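Local coordinates for taurocyamine kinase (Schistosoma mansoni, PDB 4WOD), which reversibly transfers phosphate between ATP and the guanidino compound taurocyamine, forming the phosphagen N-phosphotaurocyamine, with magnesium as cofactor, at residues T461-D474 and G597-N611. The protein carries 4 engineered substitutions. Residues are numbered along the deposited sequence; the frame is centred on the assembly and turned at random.
Sequences TFGDLSKLPFGDLD and GNLAAVYKRLIEGIN
The ring of F470 meets the ring of Y603 in a T-shaped (edge-to-face) pair, where an irregular loop runs antiparallel along a helix of the second phosphagen kinase repeat. The loop, 461-474, leads into strand 480-489 of the antiparallel sheet. Helix 599-614 follows strand 588-595 of that sheet, and its V602, R605 and L606 side chains touch this strand. The loop covers another side of the helix.

Aromatic and apolar contacts make up most of the interface. F470 CZ points at one face of Y603, with the planes at 83°. L599 CD2 lies over a face of F470, a CH-pi contact 4.1 Å from the ring centroid. The opposite face of F470 is covered by its loop neighbour L468 CB. L465 straddles the next turn: its CD2 is 3.8 Å from Y603 CE2, while CD1 touches I607 CB. Farther along, F462 CD1 packs 3.6 Å from I607 CD1. Two branches of I607 reach the F462 ring: CD1 lies near ring atom CD1, and CG2 near CG and CD2.

Backbone hydrogen bonds join the loop to the first turn of the helix and to the residue before its N-cap. A600 N donates to G471 O at 3.2 Å, and L473 N donates to G597 O at 3.0 Å. N598 is the N-cap; its OD1 accepts a weak bond from A601 N. D472 OD1 accepts from D474 N in an Asx turn, and its carboxylate stacks nearly parallel to the N598 amide. G597 lies close to T483, a predicted ATP-binding residue.

One hydrogen bond uses a side chain across the contact. Y603 has CG anti to its backbone N (chi1 -177°), which carries the ring outward to the loop. There Y603 OH donates to a lone pair of F462 O, in the carbonyl plane, at 2.7 Å.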
loop_
_atom_site.group_PDB
_atom_site.type_symbol
_atom_site.label_atom_id
_atom_site.label_comp_id
_atom_site.label_asym_id
_atom_site.label_seq_id
_atom_site.Cartn_x
_atom_site.Cartn_y
_atom_site.Cartn_z
ATOM N N THR A 461 6.881 -21.743 34.179
ATOM C CA THR A 461 7.448 -21.579 35.516
ATOM C C THR A 461 7.444 -20.089 35.847
ATOM O O THR A 461 8.423 -19.391 35.603
ATOM C CB THR A 461 8.879 -22.152 35.608
ATOM O OG1 THR A 461 8.883 -23.516 35.165
ATOM C CG2 THR A 461 9.410 -22.084 37.033
ATOM N N PHE A 462 6.314 -19.621 36.376
ATOM C CA PHE A 462 6.094 -18.206 36.677
ATOM C C PHE A 462 6.717 -17.815 38.016
ATOM O O PHE A 462 7.100 -16.661 38.221
ATOM C CB PHE A 462 4.596 -17.895 36.698
ATOM C CG PHE A 462 3.893 -18.143 35.385
ATOM C CD1 PHE A 462 4.431 -17.679 34.194
ATOM C CD2 PHE A 462 2.686 -18.818 35.352
ATOM C CE1 PHE A 462 3.776 -17.898 32.983
ATOM C CE2 PHE A 462 2.014 -19.033 34.144
ATOM C CZ PHE A 462 2.561 -18.578 32.964
ATOM N N GLY A 463 6.795 -18.781 38.930
ATOM C CA GLY A 463 7.384 -18.554 40.240
ATOM C C GLY A 463 6.330 -18.285 41.296
ATOM O O GLY A 463 5.140 -18.226 40.999
ATOM N N ASP A 464 6.775 -18.127 42.538
ATOM C CA ASP A 464 5.902 -17.756 43.649
ATOM C C ASP A 464 5.668 -16.255 43.610
ATOM O O ASP A 464 6.568 -15.474 43.921
ATOM C CB ASP A 464 6.530 -18.174 44.990
ATOM C CG ASP A 464 5.610 -17.938 46.181
ATOM O OD1 ASP A 464 4.792 -16.993 46.165
ATOM O OD2 ASP A 464 5.719 -18.710 47.153
ATOM N N LEU A 465 4.451 -15.854 43.258
ATOM C CA LEU A 465 4.173 -14.450 42.991
ATOM C C LEU A 465 4.197 -13.594 44.256
ATOM O O LEU A 465 4.097 -12.372 44.177
ATOM C CB LEU A 465 2.826 -14.294 42.288
ATOM C CG LEU A 465 2.674 -14.902 40.893
ATOM C CD1 LEU A 465 1.423 -14.366 40.300
ATOM C CD2 LEU A 465 3.870 -14.578 40.004
ATOM N N SER A 466 4.330 -14.231 45.417
ATOM C CA SER A 466 4.449 -13.488 46.673
ATOM C C SER A 466 5.898 -13.423 47.157
ATOM O O SER A 466 6.231 -12.642 48.052
ATOM C CB SER A 466 3.565 -14.113 47.752
ATOM O OG SER A 466 4.012 -15.415 48.077
ATOM N N LYS A 467 6.759 -14.247 46.572
ATOM C CA LYS A 467 8.165 -14.241 46.949
ATOM C C LYS A 467 9.032 -14.243 45.693
ATOM O O LYS A 467 9.752 -15.201 45.411
ATOM C CB LYS A 467 8.490 -15.438 47.851
ATOM C CG LYS A 467 9.573 -15.147 48.897
ATOM C CD LYS A 467 9.775 -16.303 49.875
ATOM C CE LYS A 467 11.022 -16.078 50.740
ATOM N NZ LYS A 467 11.176 -17.075 51.853
ATOM N N LEU A 468 8.946 -13.158 44.934
ATOM C CA LEU A 468 9.694 -13.016 43.690
ATOM C C LEU A 468 11.142 -12.576 43.944
ATOM O O LEU A 468 11.430 -11.926 44.944
ATOM C CB LEU A 468 8.984 -12.019 42.772
ATOM C CG LEU A 468 7.608 -12.431 42.234
ATOM C CD1 LEU A 468 6.860 -11.214 41.751
ATOM C CD2 LEU A 468 7.751 -13.471 41.113
ATOM N N PRO A 469 12.065 -12.928 43.040
ATOM C CA PRO A 469 13.459 -12.528 43.264
ATOM C C PRO A 469 13.777 -11.157 42.674
ATOM O O PRO A 469 14.902 -10.923 42.230
ATOM C CB PRO A 469 14.247 -13.620 42.546
ATOM C CG PRO A 469 13.368 -13.960 41.380
ATOM C CD PRO A 469 11.938 -13.831 41.882
ATOM N N PHE A 470 12.786 -10.273 42.648
ATOM C CA PHE A 470 12.998 -8.896 42.226
ATOM C C PHE A 470 11.874 -8.066 42.823
ATOM O O PHE A 470 10.831 -8.603 43.187
ATOM C CB PHE A 470 13.042 -8.769 40.696
ATOM C CG PHE A 470 11.970 -9.563 39.978
ATOM C CD1 PHE A 470 12.276 -10.767 39.365
ATOM C CD2 PHE A 470 10.668 -9.102 39.914
ATOM C CE1 PHE A 470 11.301 -11.510 38.710
ATOM C CE2 PHE A 470 9.682 -9.837 39.249
ATOM C CZ PHE A 470 10.004 -11.042 38.649
ATOM N N GLY A 471 12.085 -6.766 42.946
ATOM C CA GLY A 471 11.090 -5.907 43.545
ATOM C C GLY A 471 10.980 -4.608 42.777
ATOM O O GLY A 471 10.549 -4.587 41.621
ATOM N N ASP A 472 11.361 -3.517 43.430
ATOM C CA ASP A 472 11.385 -2.208 42.801
ATOM C C ASP A 472 12.819 -1.842 42.432
ATOM O O ASP A 472 13.651 -1.545 43.296
ATOM C CB ASP A 472 10.783 -1.156 43.728
ATOM C CG ASP A 472 10.550 0.173 43.036
ATOM O OD1 ASP A 472 11.305 0.506 42.092
ATOM O OD2 ASP A 472 9.600 0.887 43.438
ATOM N N LEU A 473 13.097 -1.842 41.138
ATOM C CA LEU A 473 14.445 -1.612 40.646
ATOM C C LEU A 473 14.899 -0.153 40.780
ATOM O O LEU A 473 16.047 0.175 40.463
ATOM C CB LEU A 473 14.539 -2.039 39.183
ATOM C CG LEU A 473 13.941 -3.386 38.775
ATOM C CD1 LEU A 473 14.168 -3.648 37.284
ATOM C CD2 LEU A 473 14.481 -4.523 39.604
ATOM N N ASP A 474 13.999 0.717 41.230
ATOM C CA ASP A 474 14.293 2.138 41.374
ATOM C C ASP A 474 13.242 2.830 42.247
ATOM O O ASP A 474 12.412 3.580 41.739
ATOM C CB ASP A 474 14.366 2.815 39.998
ATOM C CG ASP A 474 14.729 4.295 40.084
ATOM O OD1 ASP A 474 15.716 4.639 40.771
ATOM O OD2 ASP A 474 14.016 5.114 39.468
ATOM N N GLY A 597 9.509 1.797 38.636
ATOM C CA GLY A 597 10.347 0.641 38.384
ATOM C C GLY A 597 9.971 -0.614 39.148
ATOM O O GLY A 597 10.793 -1.516 39.303
ATOM N N ASN A 598 8.727 -0.685 39.609
ATOM C CA ASN A 598 8.284 -1.829 40.394
ATOM C C ASN A 598 7.916 -3.031 39.518
ATOM O O ASN A 598 6.740 -3.276 39.227
ATOM C CB ASN A 598 7.097 -1.455 41.269
ATOM C CG ASN A 598 6.827 -2.489 42.326
ATOM O OD1 ASN A 598 7.397 -3.586 42.298
ATOM N ND2 ASN A 598 5.954 -2.158 43.264
ATOM N N LEU A 599 8.947 -3.775 39.133
ATOM C CA LEU A 599 8.830 -4.930 38.255
ATOM C C LEU A 599 8.029 -6.055 38.892
ATOM O O LEU A 599 7.303 -6.774 38.205
ATOM C CB LEU A 599 10.226 -5.428 37.873
ATOM C CG LEU A 599 10.349 -6.748 37.107
ATOM C CD1 LEU A 599 9.587 -6.666 35.799
ATOM C CD2 LEU A 599 11.834 -7.074 36.866
ATOM N N ALA A 600 8.157 -6.208 40.206
ATOM C CA ALA A 600 7.464 -7.285 40.888
ATOM C C ALA A 600 5.961 -7.096 40.744
ATOM O O ALA A 600 5.246 -8.064 40.551
ATOM C CB ALA A 600 7.866 -7.346 42.354
ATOM N N ALA A 601 5.487 -5.848 40.826
ATOM C CA ALA A 601 4.057 -5.564 40.724
ATOM C C ALA A 601 3.541 -5.669 39.278
ATOM O O ALA A 601 2.408 -6.090 39.052
ATOM C CB ALA A 601 3.744 -4.180 41.295
ATOM N N VAL A 602 4.364 -5.277 38.306
ATOM C CA VAL A 602 3.983 -5.416 36.902
ATOM C C VAL A 602 3.895 -6.903 36.545
ATOM O O VAL A 602 2.947 -7.368 35.894
ATOM C CB VAL A 602 4.996 -4.714 35.971
ATOM C CG1 VAL A 602 4.552 -4.828 34.506
ATOM C CG2 VAL A 602 5.147 -3.262 36.367
ATOM N N TYR A 603 4.903 -7.638 36.983
ATOM C CA TYR A 603 5.012 -9.072 36.699
ATOM C C TYR A 603 3.854 -9.842 37.323
ATOM O O TYR A 603 3.224 -10.663 36.666
ATOM C CB TYR A 603 6.346 -9.597 37.221
ATOM C CG TYR A 603 6.604 -11.050 36.929
ATOM C CD1 TYR A 603 7.183 -11.430 35.730
ATOM C CD2 TYR A 603 6.266 -12.039 37.846
ATOM C CE1 TYR A 603 7.421 -12.770 35.427
ATOM C CE2 TYR A 603 6.514 -13.402 37.561
ATOM C CZ TYR A 603 7.092 -13.752 36.342
ATOM O OH TYR A 603 7.350 -15.075 36.017
ATOM N N LYS A 604 3.580 -9.560 38.593
ATOM C CA LYS A 604 2.483 -10.195 39.300
ATOM C C LYS A 604 1.153 -9.975 38.558
ATOM O O LYS A 604 0.431 -10.931 38.297
ATOM C CB LYS A 604 2.397 -9.660 40.734
ATOM C CG LYS A 604 1.379 -10.398 41.621
ATOM C CD LYS A 604 1.570 -10.060 43.101
ATOM C CE LYS A 604 0.483 -10.691 43.968
ATOM N NZ LYS A 604 -0.841 -10.113 43.629
ATOM N N ARG A 605 0.854 -8.724 38.201
ATOM C CA ARG A 605 -0.373 -8.394 37.476
ATOM C C ARG A 605 -0.427 -9.132 36.135
ATOM O O ARG A 605 -1.447 -9.717 35.785
ATOM C CB ARG A 605 -0.485 -6.877 37.251
ATOM C CG ARG A 605 -1.782 -6.438 36.614
ATOM C CD ARG A 605 -1.954 -4.919 36.699
ATOM N NE ARG A 605 -0.780 -4.223 36.196
ATOM C CZ ARG A 605 0.062 -3.515 36.939
ATOM N NH1 ARG A 605 -0.155 -3.362 38.237
ATOM N NH2 ARG A 605 1.113 -2.941 36.371
ATOM N N LEU A 606 0.681 -9.110 35.394
ATOM C CA LEU A 606 0.744 -9.895 34.163
ATOM C C LEU A 606 0.407 -11.375 34.388
ATOM O O LEU A 606 -0.465 -11.906 33.700
ATOM C CB LEU A 606 2.119 -9.798 33.504
ATOM C CG LEU A 606 2.145 -10.610 32.196
ATOM C CD1 LEU A 606 1.017 -10.156 31.225
ATOM C CD2 LEU A 606 3.495 -10.518 31.518
ATOM N N ILE A 607 1.088 -12.047 35.321
ATOM C CA ILE A 607 0.894 -13.498 35.488
ATOM C C ILE A 607 -0.563 -13.829 35.841
ATOM O O ILE A 607 -1.169 -14.774 35.309
ATOM C CB ILE A 607 1.849 -14.104 36.568
ATOM C CG1 ILE A 607 3.316 -13.822 36.222
ATOM C CG2 ILE A 607 1.605 -15.609 36.729
ATOM C CD1 ILE A 607 3.700 -14.164 34.805
ATOM N N GLU A 608 -1.141 -13.018 36.713
ATOM C CA GLU A 608 -2.499 -13.245 37.148
ATOM C C GLU A 608 -3.471 -13.040 35.990
ATOM O O GLU A 608 -4.474 -13.743 35.892
ATOM C CB GLU A 608 -2.841 -12.325 38.316
ATOM C CG GLU A 608 -2.127 -12.724 39.601
ATOM C CD GLU A 608 -2.277 -11.683 40.688
ATOM O OE1 GLU A 608 -2.922 -10.635 40.430
ATOM O OE2 GLU A 608 -1.733 -11.911 41.791
ATOM N N GLY A 609 -3.146 -12.111 35.093
ATOM C CA GLY A 609 -3.970 -11.882 33.922
ATOM C C GLY A 609 -3.901 -13.013 32.909
ATOM O O GLY A 609 -4.893 -13.372 32.269
ATOM N N ILE A 610 -2.706 -13.555 32.735
ATOM C CA ILE A 610 -2.518 -14.671 31.803
ATOM C C ILE A 610 -3.316 -15.880 32.283
ATOM O O ILE A 610 -4.055 -16.521 31.511
ATOM C CB ILE A 610 -1.027 -15.072 31.668
ATOM C CG1 ILE A 610 -0.148 -13.895 31.216
ATOM C CG2 ILE A 610 -0.868 -16.276 30.720
ATOM C CD1 ILE A 610 1.337 -14.255 31.191
ATOM N N ASN A 611 -3.171 -16.183 33.568
ATOM C CA ASN A 611 -3.907 -17.281 34.164
ATOM C C ASN A 611 -5.423 -17.113 34.036
ATOM O O ASN A 611 -6.118 -18.066 33.726
ATOM C CB ASN A 611 -3.506 -17.451 35.631
ATOM C CG ASN A 611 -2.112 -18.040 35.778
ATOM O OD1 ASN A 611 -1.595 -18.680 34.854
ATOM N ND2 ASN A 611 -1.490 -17.819 36.931
HETATM O O HOH W 1 9.764 2.673 41.347
#